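Local coordinates for protein phosphoribosylaminoimidazole-succinocarboxamide synthase (Thermotoga maritima, PDB 1KUT) that catalyses the ATP-dependent joining of L-aspartate to carboxyaminoimidazole ribonucleotide, forming SAICAR in de novo purine biosynthesis, at residues Ser41-Thr46 and Glu186-Thr191; Gly58-Leu63 and Asp178-Leu183; Val85-Lys90 and Glu112-Asp117; Glu146-Ile151 and Tyr171-Asp176. All coordinates share one frame; numbering follows the deposited sequence.

Interaction 1: Ser41-Thr46 and Glu186-Thr191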
loop_
_atom_site.group_PDB
_atom_site.type_symbol
_atom_site.label_atom_id
_atom_site.label_comp_id
_atom_site.label_asym_id
_atom_site.label_seq_id
_atom_site.Cartn_x
_atom_site.Cartn_y
_atom_site.Cartn_z
ATOM N N SER B 41 -11.188 20.801 23.937
ATOM C CA SER B 41 -10.545 22.098 24.136
ATOM C C SER B 41 -9.033 21.941 24.106
ATOM O O SER B 41 -8.308 22.789 23.586
ATOM C CB SER B 41 -10.972 22.667 25.485
ATOM O OG SER B 41 -12.372 22.474 25.667
ATOM N N ILE B 42 -8.569 20.837 24.679
ATOM C CA ILE B 42 -7.152 20.522 24.747
ATOM C C ILE B 42 -6.587 20.325 23.343
ATOM O O ILE B 42 -5.575 20.917 22.988
ATOM C CB ILE B 42 -6.931 19.237 25.609
ATOM C CG1 ILE B 42 -6.906 19.627 27.092
ATOM C CG2 ILE B 42 -5.665 18.511 25.193
ATOM C CD1 ILE B 42 -6.741 18.462 28.045
ATOM N N CYS B 43 -7.261 19.505 22.544
ATOM C CA CYS B 43 -6.801 19.226 21.189
ATOM C C CYS B 43 -6.906 20.452 20.276
ATOM O O CYS B 43 -6.015 20.710 19.467
ATOM C CB CYS B 43 -7.580 18.035 20.612
ATOM S SG CYS B 43 -7.116 16.414 21.373
ATOM N N ALA B 44 -7.981 21.218 20.421
ATOM C CA ALA B 44 -8.164 22.411 19.613
ATOM C C ALA B 44 -6.981 23.335 19.833
ATOM O O ALA B 44 -6.362 23.805 18.877
ATOM C CB ALA B 44 -9.473 23.125 19.992
ATOM N N GLU B 45 -6.644 23.584 21.092
ATOM C CA GLU B 45 -5.528 24.477 21.376
ATOM C C GLU B 45 -4.143 23.953 20.979
ATOM O O GLU B 45 -3.321 24.719 20.479
ATOM C CB GLU B 45 -5.527 24.881 22.848
ATOM C CG GLU B 45 -4.421 25.841 23.204
ATOM C CD GLU B 45 -4.451 26.231 24.670
ATOM O OE1 GLU B 45 -3.543 26.987 25.099
ATOM O OE2 GLU B 45 -5.390 25.780 25.387
ATOM N N THR B 46 -3.850 22.673 21.185
ATOM C CA THR B 46 -2.525 22.213 20.781
ATOM C C THR B 46 -2.456 22.211 19.247
ATOM O O THR B 46 -1.408 22.449 18.673
ATOM C CB THR B 46 -2.143 20.827 21.408
ATOM O OG1 THR B 46 -2.325 19.772 20.466
ATOM C CG2 THR B 46 -2.971 20.558 22.644
ATOM N N GLU B 186 -6.249 18.070 12.049
ATOM C CA GLU B 186 -5.683 18.568 13.299
ATOM C C GLU B 186 -4.263 18.062 13.572
ATOM O O GLU B 186 -3.637 17.417 12.720
ATOM C CB GLU B 186 -6.597 18.165 14.462
ATOM C CG GLU B 186 -6.613 16.654 14.779
ATOM C CD GLU B 186 -7.546 16.283 15.947
ATOM O OE1 GLU B 186 -8.773 16.136 15.730
ATOM O OE2 GLU B 186 -7.054 16.153 17.090
ATOM N N ILE B 187 -3.761 18.371 14.766
ATOM C CA ILE B 187 -2.443 17.938 15.189
ATOM C C ILE B 187 -2.456 17.819 16.704
ATOM O O ILE B 187 -2.182 18.784 17.419
ATOM C CB ILE B 187 -1.337 18.930 14.791
ATOM C CG1 ILE B 187 -1.331 19.171 13.285
ATOM C CG2 ILE B 187 0.002 18.346 15.157
ATOM C CD1 ILE B 187 -0.216 20.112 12.837
ATOM N N SER B 188 -2.766 16.626 17.203
ATOM C CA SER B 188 -2.819 16.424 18.642
ATOM C C SER B 188 -2.494 14.982 18.954
ATOM O O SER B 188 -2.203 14.206 18.050
ATOM C CB SER B 188 -4.222 16.745 19.148
ATOM O OG SER B 188 -5.154 15.809 18.613
ATOM N N PRO B 189 -2.529 14.608 20.249
ATOM C CA PRO B 189 -2.234 13.223 20.629
ATOM C C PRO B 189 -3.085 12.244 19.847
ATOM O O PRO B 189 -2.743 11.070 19.730
ATOM C CB PRO B 189 -2.518 13.214 22.128
ATOM C CG PRO B 189 -1.983 14.573 22.538
ATOM C CD PRO B 189 -2.576 15.474 21.442
ATOM N N ASP B 190 -4.198 12.722 19.298
ATOM C CA ASP B 190 -5.054 11.849 18.500
ATOM C C ASP B 190 -4.415 11.501 17.141
ATOM O O ASP B 190 -4.767 10.495 16.535
ATOM C CB ASP B 190 -6.405 12.514 18.226
ATOM C CG ASP B 190 -7.372 12.405 19.385
ATOM O OD1 ASP B 190 -8.554 12.750 19.189
ATOM O OD2 ASP B 190 -6.971 11.985 20.483
ATOM N N THR B 191 -3.477 12.320 16.663
ATOM C CA THR B 191 -2.877 12.090 15.347
ATOM C C THR B 191 -1.393 11.812 15.317
ATOM O O THR B 191 -0.809 11.643 14.240
ATOM C CB THR B 191 -3.137 13.294 14.388
ATOM O OG1 THR B 191 -2.649 14.501 14.988
ATOM C CG2 THR B 191 -4.620 13.458 14.114
#
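C43 and T46, one turn apart on helix 39-55, face the loop that leads from strand 181-183 to strand 192-196, and S188 of that loop fits between them. S188 CB lies 3.7 Å from C43 SG and 3.8 Å from T46 OG1. The thiol sits beside its own backbone N, anti to the carbonyl carbon (chi1 -72°), which brings C43 SG to 3.4 Å from S188 OG. T46 OG1 donates a weak hydrogen bond to the carbonyl O of I187 (3.2 Å). The E186 chain, extended beyond CG, runs alongside the loop toward S188, its OE2 4.0 Å from C43 CB, while its other oxygen, OE1, forms a salt bridge with K8. Two bonds shape the loop from within: T191 N to S188 O (2.7 Å) closes a beta turn through P189 and D190, and S188 N donates to T191 OG1 (3.1 Å). The D190 carboxylate is held by K39 and by Y217 of helix 214-229, and T47 bonds to I187 N. The contact is thus a buried S188-T191 beta turn, between two strands of the antiparallel sheet, packed on helix 39-55; as in related SAICAR synthetases, it probably borders the active-site cleft.

Interaction 2: Gly58-Leu63 and Asp178-Leu183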
loop_
_atom_site.group_PDB
_atom_site.type_symbol
_atom_site.label_atom_id
_atom_site.label_comp_id
_atom_site.label_asym_id
_atom_site.label_seq_id
_atom_site.Cartn_x
_atom_site.Cartn_y
_atom_site.Cartn_z
ATOM N N GLY B 58 5.890 29.090 6.621
ATOM C CA GLY B 58 5.597 29.020 5.194
ATOM C C GLY B 58 4.680 27.877 4.810
ATOM O O GLY B 58 4.005 27.897 3.777
ATOM N N ILE B 59 4.668 26.858 5.654
ATOM C CA ILE B 59 3.837 25.700 5.426
ATOM C C ILE B 59 2.402 26.188 5.464
ATOM O O ILE B 59 2.000 26.893 6.395
ATOM C CB ILE B 59 4.119 24.658 6.522
ATOM C CG1 ILE B 59 5.545 24.130 6.324
ATOM C CG2 ILE B 59 3.062 23.553 6.499
ATOM C CD1 ILE B 59 6.117 23.332 7.481
ATOM N N LYS B 60 1.637 25.828 4.439
ATOM C CA LYS B 60 0.240 26.235 4.346
ATOM C C LYS B 60 -0.652 25.302 5.145
ATOM O O LYS B 60 -0.631 24.084 4.925
ATOM C CB LYS B 60 -0.235 26.220 2.882
ATOM C CG LYS B 60 0.533 27.140 1.937
ATOM C CD LYS B 60 -0.039 27.083 0.524
ATOM C CE LYS B 60 0.591 28.153 -0.369
ATOM N NZ LYS B 60 2.076 28.014 -0.457
ATOM N N THR B 61 -1.424 25.868 6.073
ATOM C CA THR B 61 -2.355 25.087 6.880
ATOM C C THR B 61 -3.666 25.867 6.847
ATOM O O THR B 61 -3.676 27.055 6.505
ATOM C CB THR B 61 -1.867 24.907 8.342
ATOM O OG1 THR B 61 -2.166 26.073 9.110
ATOM C CG2 THR B 61 -0.359 24.677 8.374
ATOM N N HIS B 62 -4.771 25.212 7.193
ATOM C CA HIS B 62 -6.070 25.866 7.139
ATOM C C HIS B 62 -6.465 26.706 8.358
ATOM O O HIS B 62 -7.540 27.309 8.366
ATOM C CB HIS B 62 -7.163 24.814 6.801
ATOM C CG HIS B 62 -7.520 23.882 7.927
ATOM N ND1 HIS B 62 -6.665 23.592 8.974
ATOM C CD2 HIS B 62 -8.633 23.134 8.135
ATOM C CE1 HIS B 62 -7.236 22.710 9.777
ATOM N NE2 HIS B 62 -8.429 22.415 9.287
ATOM N N LEU B 63 -5.599 26.771 9.374
ATOM C CA LEU B 63 -5.921 27.554 10.569
ATOM C C LEU B 63 -5.928 29.063 10.356
ATOM O O LEU B 63 -4.944 29.645 9.882
ATOM C CB LEU B 63 -4.946 27.254 11.717
ATOM C CG LEU B 63 -5.012 28.204 12.937
ATOM C CD1 LEU B 63 -6.365 28.042 13.651
ATOM C CD2 LEU B 63 -3.859 27.920 13.923
ATOM N N ASP B 178 -7.466 28.254 -4.490
ATOM C CA ASP B 178 -6.502 28.396 -5.578
ATOM C C ASP B 178 -5.823 27.092 -5.986
ATOM O O ASP B 178 -4.885 27.103 -6.782
ATOM C CB ASP B 178 -5.428 29.421 -5.214
ATOM C CG ASP B 178 -5.942 30.844 -5.285
ATOM O OD1 ASP B 178 -6.628 31.281 -4.330
ATOM O OD2 ASP B 178 -5.667 31.512 -6.314
ATOM N N GLY B 179 -6.290 25.971 -5.436
ATOM C CA GLY B 179 -5.710 24.683 -5.776
ATOM C C GLY B 179 -4.442 24.337 -5.018
ATOM O O GLY B 179 -3.751 23.370 -5.356
ATOM N N ASN B 180 -4.108 25.116 -3.997
ATOM C CA ASN B 180 -2.913 24.815 -3.229
ATOM C C ASN B 180 -3.188 23.649 -2.287
ATOM O O ASN B 180 -4.308 23.489 -1.793
ATOM C CB ASN B 180 -2.472 26.040 -2.414
ATOM C CG ASN B 180 -1.790 27.103 -3.267
ATOM O OD1 ASN B 180 -0.676 26.901 -3.755
ATOM N ND2 ASN B 180 -2.458 28.238 -3.449
ATOM N N VAL B 181 -2.176 22.814 -2.076
ATOM C CA VAL B 181 -2.292 21.700 -1.150
ATOM C C VAL B 181 -2.120 22.364 0.223
ATOM O O VAL B 181 -1.164 23.118 0.455
ATOM C CB VAL B 181 -1.186 20.626 -1.412
ATOM C CG1 VAL B 181 -1.126 19.616 -0.274
ATOM C CG2 VAL B 181 -1.493 19.892 -2.720
ATOM N N VAL B 182 -3.078 22.112 1.113
ATOM C CA VAL B 182 -3.072 22.702 2.449
ATOM C C VAL B 182 -3.341 21.641 3.515
ATOM O O VAL B 182 -4.165 20.742 3.313
ATOM C CB VAL B 182 -4.167 23.779 2.564
ATOM C CG1 VAL B 182 -4.113 24.451 3.923
ATOM C CG2 VAL B 182 -4.002 24.806 1.441
ATOM N N LEU B 183 -2.644 21.760 4.644
ATOM C CA LEU B 183 -2.809 20.841 5.755
ATOM C C LEU B 183 -4.144 21.139 6.429
ATOM O O LEU B 183 -4.402 22.261 6.852
ATOM C CB LEU B 183 -1.674 21.016 6.773
ATOM C CG LEU B 183 -1.775 20.064 7.978
ATOM C CD1 LEU B 183 -1.280 18.677 7.573
ATOM C CD2 LEU B 183 -0.957 20.594 9.147
#
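The peptide plane joining T61 to H62 has V182 CG1 on one face, 3.3 Å from T61 C and almost straight above it. V182 CG1 reaches this spot because it stands anti to its backbone N (chi1 -177°). The side-chain amide of N180 is met in a similar way: K60 CE rests over its face, 3.8 Å from N180 OD1, after the long aliphatic chain has passed V181 O. The H62 imidazole meets L183 O obliquely; H62 ND1 comes to 3.4 Å of that oxygen, but the angle is too poor for a bond. L183 O is instead taken by H62 N at 3.0 Å, nearly along the C=O axis. On the other flank of T61, L183 N donates to K60 O over 3.1 Å in an almost straight bond (179°). T61 CA adds a CH...O contact to L183 O, and the side chains of T61 and L183 run alongside each other, T61 CG2 4.2 Å from L183 CD2. The hydroxyl of T61 bonds to S55 of the helix that precedes this loop, and V182 is backbone-bonded to G174. The backbone core of the contact is a single beta bridge between T61 and L183, joining the approach to strand 63-67 of one antiparallel sheet to strand 181-183 of the other.

Interaction 3: Val85-Lys90 and Glu112-Asp117; sequences VVRLKK and EFFIKD
R87 NE and NH2 both converge on one carboxylate oxygen of E112: R87 NE is 2.6 Å from E112 OE1 and R87 NH2 is 2.8 Å from the same atom. OE1 lies close to the guanidinium plane, whereas the carboxylate is turned 69° against it, NE arriving from above the carboxylate plane and NH2 nearly in line with its C-O bond. V85 CG1 covers a guanidinium face from 3.9 Å above its centre, and F114 CZ stands at the guanidinium edge. V85 CG2 also touches F114 CD2 (4.0 Å). Behind these side chains the backbones of V85 and E112 form an antiparallel hydrogen-bonded pair, V85 N to E112 O at 2.9 Å and E112 N to V85 O at 2.8 Å, which sets the carboxylate diagonally opposite R87. Farther out, R97 holds E112 OE2 by a salt bridge, and E112 probably offsets the repulsion between R87 and R97, whose NH2 groups lie close; H129 of the second subunit packs on E112. A leucine in place of R87 would probably leave E112 OE1 without these two donors and the carboxylate, still paired with R97, less fixed in rotation. The arrangement is that of a diagonal salt bridge across neighbouring antiparallel strands, close to the dimer interface.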
loop_
_atom_site.group_PDB
_atom_site.type_symbol
_atom_site.label_atom_id
_atom_site.label_comp_id
_atom_site.label_asym_id
_atom_site.label_seq_id
_atom_site.Cartn_x
_atom_site.Cartn_y
_atom_site.Cartn_z
ATOM N N VAL B 85 0.470 9.252 6.468
ATOM C CA VAL B 85 1.224 8.951 7.663
ATOM C C VAL B 85 2.723 8.998 7.431
ATOM O O VAL B 85 3.230 8.458 6.440
ATOM C CB VAL B 85 0.849 7.547 8.177
ATOM C CG1 VAL B 85 1.645 7.207 9.430
ATOM C CG2 VAL B 85 -0.651 7.484 8.449
ATOM N N VAL B 86 3.433 9.660 8.341
ATOM C CA VAL B 86 4.876 9.721 8.250
ATOM C C VAL B 86 5.417 8.979 9.462
ATOM O O VAL B 86 4.997 9.232 10.606
ATOM C CB VAL B 86 5.394 11.166 8.258
ATOM C CG1 VAL B 86 6.910 11.167 8.157
ATOM C CG2 VAL B 86 4.807 11.934 7.086
ATOM N N ARG B 87 6.328 8.043 9.226
ATOM C CA ARG B 87 6.897 7.298 10.330
ATOM C C ARG B 87 8.368 7.622 10.464
ATOM O O ARG B 87 9.094 7.660 9.474
ATOM C CB ARG B 87 6.723 5.794 10.109
ATOM C CG ARG B 87 5.270 5.358 10.052
ATOM C CD ARG B 87 5.146 3.922 9.623
ATOM N NE ARG B 87 3.762 3.603 9.293
ATOM C CZ ARG B 87 2.787 3.455 10.185
ATOM N NH1 ARG B 87 3.041 3.590 11.478
ATOM N NH2 ARG B 87 1.554 3.183 9.775
ATOM N N LEU B 88 8.786 7.874 11.702
ATOM C CA LEU B 88 10.163 8.176 12.022
ATOM C C LEU B 88 10.709 6.980 12.789
ATOM O O LEU B 88 11.908 6.704 12.764
ATOM C CB LEU B 88 10.232 9.429 12.902
ATOM C CG LEU B 88 10.620 10.765 12.258
ATOM C CD1 LEU B 88 9.979 10.909 10.915
ATOM C CD2 LEU B 88 10.211 11.902 13.176
ATOM N N LYS B 89 9.817 6.278 13.475
ATOM C CA LYS B 89 10.192 5.111 14.252
ATOM C C LYS B 89 9.169 4.018 14.027
ATOM O O LYS B 89 7.997 4.299 13.773
ATOM C CB LYS B 89 10.262 5.440 15.741
ATOM C CG LYS B 89 11.317 6.482 16.113
ATOM C CD LYS B 89 11.526 6.539 17.618
ATOM C CE LYS B 89 12.471 7.675 18.018
ATOM N NZ LYS B 89 13.761 7.663 17.271
ATOM N N LYS B 90 9.619 2.773 14.121
ATOM C CA LYS B 90 8.748 1.624 13.907
ATOM C C LYS B 90 7.734 1.494 15.027
ATOM O O LYS B 90 8.105 1.329 16.185
ATOM C CB LYS B 90 9.570 0.332 13.839
ATOM C CG LYS B 90 10.620 0.274 12.748
ATOM C CD LYS B 90 11.368 -1.058 12.831
ATOM C CE LYS B 90 12.522 -1.149 11.834
ATOM N NZ LYS B 90 13.404 -2.337 12.115
ATOM N N GLU B 112 3.347 6.972 4.129
ATOM C CA GLU B 112 2.361 5.987 3.683
ATOM C C GLU B 112 0.999 6.638 3.436
ATOM O O GLU B 112 0.564 7.494 4.212
ATOM C CB GLU B 112 2.131 4.914 4.751
ATOM C CG GLU B 112 3.285 3.984 5.051
ATOM C CD GLU B 112 2.851 2.786 5.908
ATOM O OE1 GLU B 112 2.538 2.958 7.112
ATOM O OE2 GLU B 112 2.814 1.666 5.363
ATOM N N PHE B 113 0.307 6.219 2.382
ATOM C CA PHE B 113 -1.023 6.754 2.123
ATOM C C PHE B 113 -2.090 5.713 2.439
ATOM O O PHE B 113 -1.920 4.520 2.207
ATOM C CB PHE B 113 -1.188 7.198 0.671
ATOM C CG PHE B 113 -0.422 8.433 0.317
ATOM C CD1 PHE B 113 0.940 8.367 0.023
ATOM C CD2 PHE B 113 -1.063 9.676 0.265
ATOM C CE1 PHE B 113 1.651 9.521 -0.321
ATOM C CE2 PHE B 113 -0.355 10.834 -0.079
ATOM C CZ PHE B 113 1.004 10.758 -0.372
ATOM N N PHE B 114 -3.203 6.190 2.968
ATOM C CA PHE B 114 -4.332 5.343 3.308
ATOM C C PHE B 114 -5.604 6.027 2.836
ATOM O O PHE B 114 -5.843 7.201 3.128
ATOM C CB PHE B 114 -4.423 5.155 4.816
ATOM C CG PHE B 114 -3.341 4.305 5.382
ATOM C CD1 PHE B 114 -3.507 2.925 5.483
ATOM C CD2 PHE B 114 -2.148 4.881 5.828
ATOM C CE1 PHE B 114 -2.504 2.126 6.029
ATOM C CE2 PHE B 114 -1.132 4.088 6.375
ATOM C CZ PHE B 114 -1.312 2.708 6.479
ATOM N N ILE B 115 -6.417 5.302 2.091
ATOM C CA ILE B 115 -7.669 5.861 1.645
ATOM C C ILE B 115 -8.548 5.931 2.875
ATOM O O ILE B 115 -8.807 4.908 3.520
ATOM C CB ILE B 115 -8.335 4.960 0.603
ATOM C CG1 ILE B 115 -7.560 5.077 -0.710
ATOM C CG2 ILE B 115 -9.831 5.345 0.430
ATOM C CD1 ILE B 115 -8.216 4.354 -1.863
ATOM N N LYS B 116 -9.003 7.125 3.233
ATOM C CA LYS B 116 -9.862 7.181 4.403
ATOM C C LYS B 116 -11.239 6.648 3.981
ATOM O O LYS B 116 -11.955 7.247 3.171
ATOM C CB LYS B 116 -9.905 8.601 5.005
ATOM C CG LYS B 116 -10.816 9.607 4.362
ATOM C CD LYS B 116 -10.694 10.976 5.067
ATOM C CE LYS B 116 -11.105 10.958 6.559
ATOM N NZ LYS B 116 -10.113 10.328 7.491
ATOM N N ASP B 117 -11.567 5.476 4.513
ATOM C CA ASP B 117 -12.813 4.786 4.218
ATOM C C ASP B 117 -13.066 3.818 5.371
ATOM O O ASP B 117 -12.646 2.654 5.325
ATOM C CB ASP B 117 -12.670 4.017 2.899
ATOM C CG ASP B 117 -13.915 3.221 2.535
ATOM O OD1 ASP B 117 -13.933 2.637 1.429
ATOM O OD2 ASP B 117 -14.870 3.173 3.343
#

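Interaction 4: Glu146-Ile151 and Tyr171-Asp176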
loop_
_atom_site.group_PDB
_atom_site.type_symbol
_atom_site.label_atom_id
_atom_site.label_comp_id
_atom_site.label_asym_id
_atom_site.label_seq_id
_atom_site.Cartn_x
_atom_site.Cartn_y
_atom_site.Cartn_z
ATOM N N GLU B 146 5.941 15.688 0.121
ATOM C CA GLU B 146 6.960 16.688 0.465
ATOM C C GLU B 146 6.510 17.523 1.657
ATOM O O GLU B 146 7.288 17.825 2.562
ATOM C CB GLU B 146 7.233 17.627 -0.725
ATOM C CG GLU B 146 7.609 16.931 -2.039
ATOM C CD GLU B 146 7.796 17.919 -3.208
ATOM O OE1 GLU B 146 8.802 18.681 -3.203
ATOM O OE2 GLU B 146 6.932 17.934 -4.127
ATOM N N ALA B 147 5.243 17.902 1.646
ATOM C CA ALA B 147 4.708 18.690 2.728
ATOM C C ALA B 147 4.753 17.852 4.011
ATOM O O ALA B 147 5.286 18.292 5.040
ATOM C CB ALA B 147 3.288 19.103 2.398
ATOM N N ALA B 148 4.205 16.641 3.944
ATOM C CA ALA B 148 4.180 15.749 5.100
ATOM C C ALA B 148 5.542 15.626 5.783
ATOM O O ALA B 148 5.641 15.809 7.001
ATOM C CB ALA B 148 3.676 14.379 4.690
ATOM N N VAL B 149 6.589 15.301 5.018
ATOM C CA VAL B 149 7.927 15.181 5.597
ATOM C C VAL B 149 8.418 16.530 6.141
ATOM O O VAL B 149 8.926 16.610 7.260
ATOM C CB VAL B 149 8.931 14.619 4.564
ATOM C CG1 VAL B 149 10.366 14.774 5.068
ATOM C CG2 VAL B 149 8.632 13.144 4.326
ATOM N N LYS B 150 8.265 17.592 5.359
ATOM C CA LYS B 150 8.677 18.918 5.812
ATOM C C LYS B 150 8.070 19.188 7.196
ATOM O O LYS B 150 8.776 19.482 8.161
ATOM C CB LYS B 150 8.173 19.978 4.834
ATOM C CG LYS B 150 8.515 21.412 5.225
ATOM C CD LYS B 150 9.707 21.925 4.445
ATOM C CE LYS B 150 9.425 21.803 2.962
ATOM N NZ LYS B 150 8.057 22.340 2.684
ATOM N N ILE B 151 6.750 19.086 7.269
ATOM C CA ILE B 151 6.022 19.317 8.508
ATOM C C ILE B 151 6.510 18.389 9.609
ATOM O O ILE B 151 6.722 18.809 10.740
ATOM C CB ILE B 151 4.511 19.076 8.304
ATOM C CG1 ILE B 151 3.929 20.141 7.381
ATOM C CG2 ILE B 151 3.781 19.099 9.642
ATOM C CD1 ILE B 151 2.503 19.834 6.948
ATOM N N TYR B 171 -1.448 12.915 8.752
ATOM C CA TYR B 171 -1.956 14.190 8.228
ATOM C C TYR B 171 -3.108 13.964 7.251
ATOM O O TYR B 171 -3.402 12.835 6.848
ATOM C CB TYR B 171 -0.864 14.948 7.467
ATOM C CG TYR B 171 0.402 15.214 8.269
ATOM C CD1 TYR B 171 0.413 16.147 9.309
ATOM C CD2 TYR B 171 1.582 14.528 7.985
ATOM C CE1 TYR B 171 1.570 16.386 10.041
ATOM C CE2 TYR B 171 2.747 14.762 8.710
ATOM C CZ TYR B 171 2.730 15.691 9.728
ATOM O OH TYR B 171 3.881 15.953 10.415
ATOM N N GLU B 172 -3.750 15.068 6.888
ATOM C CA GLU B 172 -4.835 15.109 5.916
ATOM C C GLU B 172 -4.709 16.464 5.231
ATOM O O GLU B 172 -4.566 17.495 5.890
ATOM C CB GLU B 172 -6.202 14.940 6.591
ATOM C CG GLU B 172 -6.537 13.471 6.905
ATOM C CD GLU B 172 -7.896 13.282 7.576
ATOM O OE1 GLU B 172 -8.828 14.071 7.291
ATOM O OE2 GLU B 172 -8.037 12.326 8.378
ATOM N N PHE B 173 -4.721 16.445 3.903
ATOM C CA PHE B 173 -4.575 17.655 3.106
ATOM C C PHE B 173 -5.791 17.951 2.247
ATOM O O PHE B 173 -6.644 17.073 2.008
ATOM C CB PHE B 173 -3.364 17.553 2.186
ATOM C CG PHE B 173 -2.046 17.444 2.905
ATOM C CD1 PHE B 173 -1.610 16.217 3.409
ATOM C CD2 PHE B 173 -1.215 18.553 3.021
ATOM C CE1 PHE B 173 -0.369 16.088 4.013
ATOM C CE2 PHE B 173 0.028 18.445 3.623
ATOM C CZ PHE B 173 0.455 17.191 4.125
ATOM N N GLY B 174 -5.846 19.191 1.761
ATOM C CA GLY B 174 -6.945 19.619 0.920
ATOM C C GLY B 174 -6.488 20.714 -0.018
ATOM O O GLY B 174 -5.336 21.156 0.036
ATOM N N LEU B 175 -7.389 21.147 -0.893
ATOM C CA LEU B 175 -7.081 22.206 -1.849
ATOM C C LEU B 175 -7.866 23.453 -1.472
ATOM O O LEU B 175 -9.071 23.380 -1.240
ATOM C CB LEU B 175 -7.461 21.759 -3.269
ATOM C CG LEU B 175 -6.443 21.058 -4.187
ATOM C CD1 LEU B 175 -5.225 20.606 -3.425
ATOM C CD2 LEU B 175 -7.114 19.878 -4.872
ATOM N N ASP B 176 -7.192 24.594 -1.376
ATOM C CA ASP B 176 -7.914 25.823 -1.058
ATOM C C ASP B 176 -8.571 26.349 -2.343
ATOM O O ASP B 176 -8.667 25.616 -3.324
ATOM C CB ASP B 176 -6.983 26.885 -0.448
ATOM C CG ASP B 176 -5.737 27.133 -1.279
ATOM O OD1 ASP B 176 -5.796 27.016 -2.525
ATOM O OD2 ASP B 176 -4.691 27.466 -0.676
#
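A147, A148 and I151 of helix 138-160 present one side to Y171 and F173, aromatic residues that flank E172 in strand 164-175 and both point at the helix. Among the apolar contacts, A147 CB lies obliquely to the F173 ring, 3.5 Å from F173 CE2, and I151 CD1 approaches the same carbon more loosely at 4.4 Å. A148 CB sits near both rings, 3.9 Å from Y171 CD2 and 4.3 Å from F173 CZ. The I151 and Y171 side chains run antiparallel alongside one another; I151 CG2, anti to its backbone N, lies 3.5 Å from Y171 CE1 and 3.2 Å from Y171 OH.

The polar atoms lie chiefly around Y171, though A148 N is also near F173 CZ. A148 O lies 3.5 Å from Y171 CE2, obliquely to the ring, and is hydrogen-bonded to T152 OG1, the same hydroxyl that pairs with Y171 OH; T152 therefore ties the phenol to the helix. An alanine in place of Y171 would probably leave T152 without its phenol partner and open a gap beside A148 and I151.

Second-shell packing comes from the sheet: V86 lies against A148, L183 against Y171 and V181 against F173. On the other side of the strand E172 forms salt bridges with K116 and K170. The axes of 146-151 and 173-175 come no nearer than 11.7 Å, at 129°, and F173 reaches across that distance. This is helix-on-sheet packing, with alanines letting the aromatic side chains of an antiparallel sheet come close to the helix backbone in the core of the domain.

Overall arrangement
Interactions 1 and 4 are buried, whereas 2 and 3 are partly buried, with 2 ending at an exposed lysine and 3 near the second subunit. Interactions 2, 3 and 4 share one antiparallel sheet: 181-183 and 78-87 both pair with 164-175, the strand that carries interaction 4. Interaction 4 adjoins both others, through backbone pairing, packing and one salt bridge. Interaction 1 touches none of them, but its loop continues from strand 181-183. Chemistry follows place: rings of the sheet against alanines of the helix in 4, a single backbone bridge from a loop to a strand in 2, paired strands with a salt bridge in 3, and a thiol and hydroxyls where helix 39-55 meets the loop in 1.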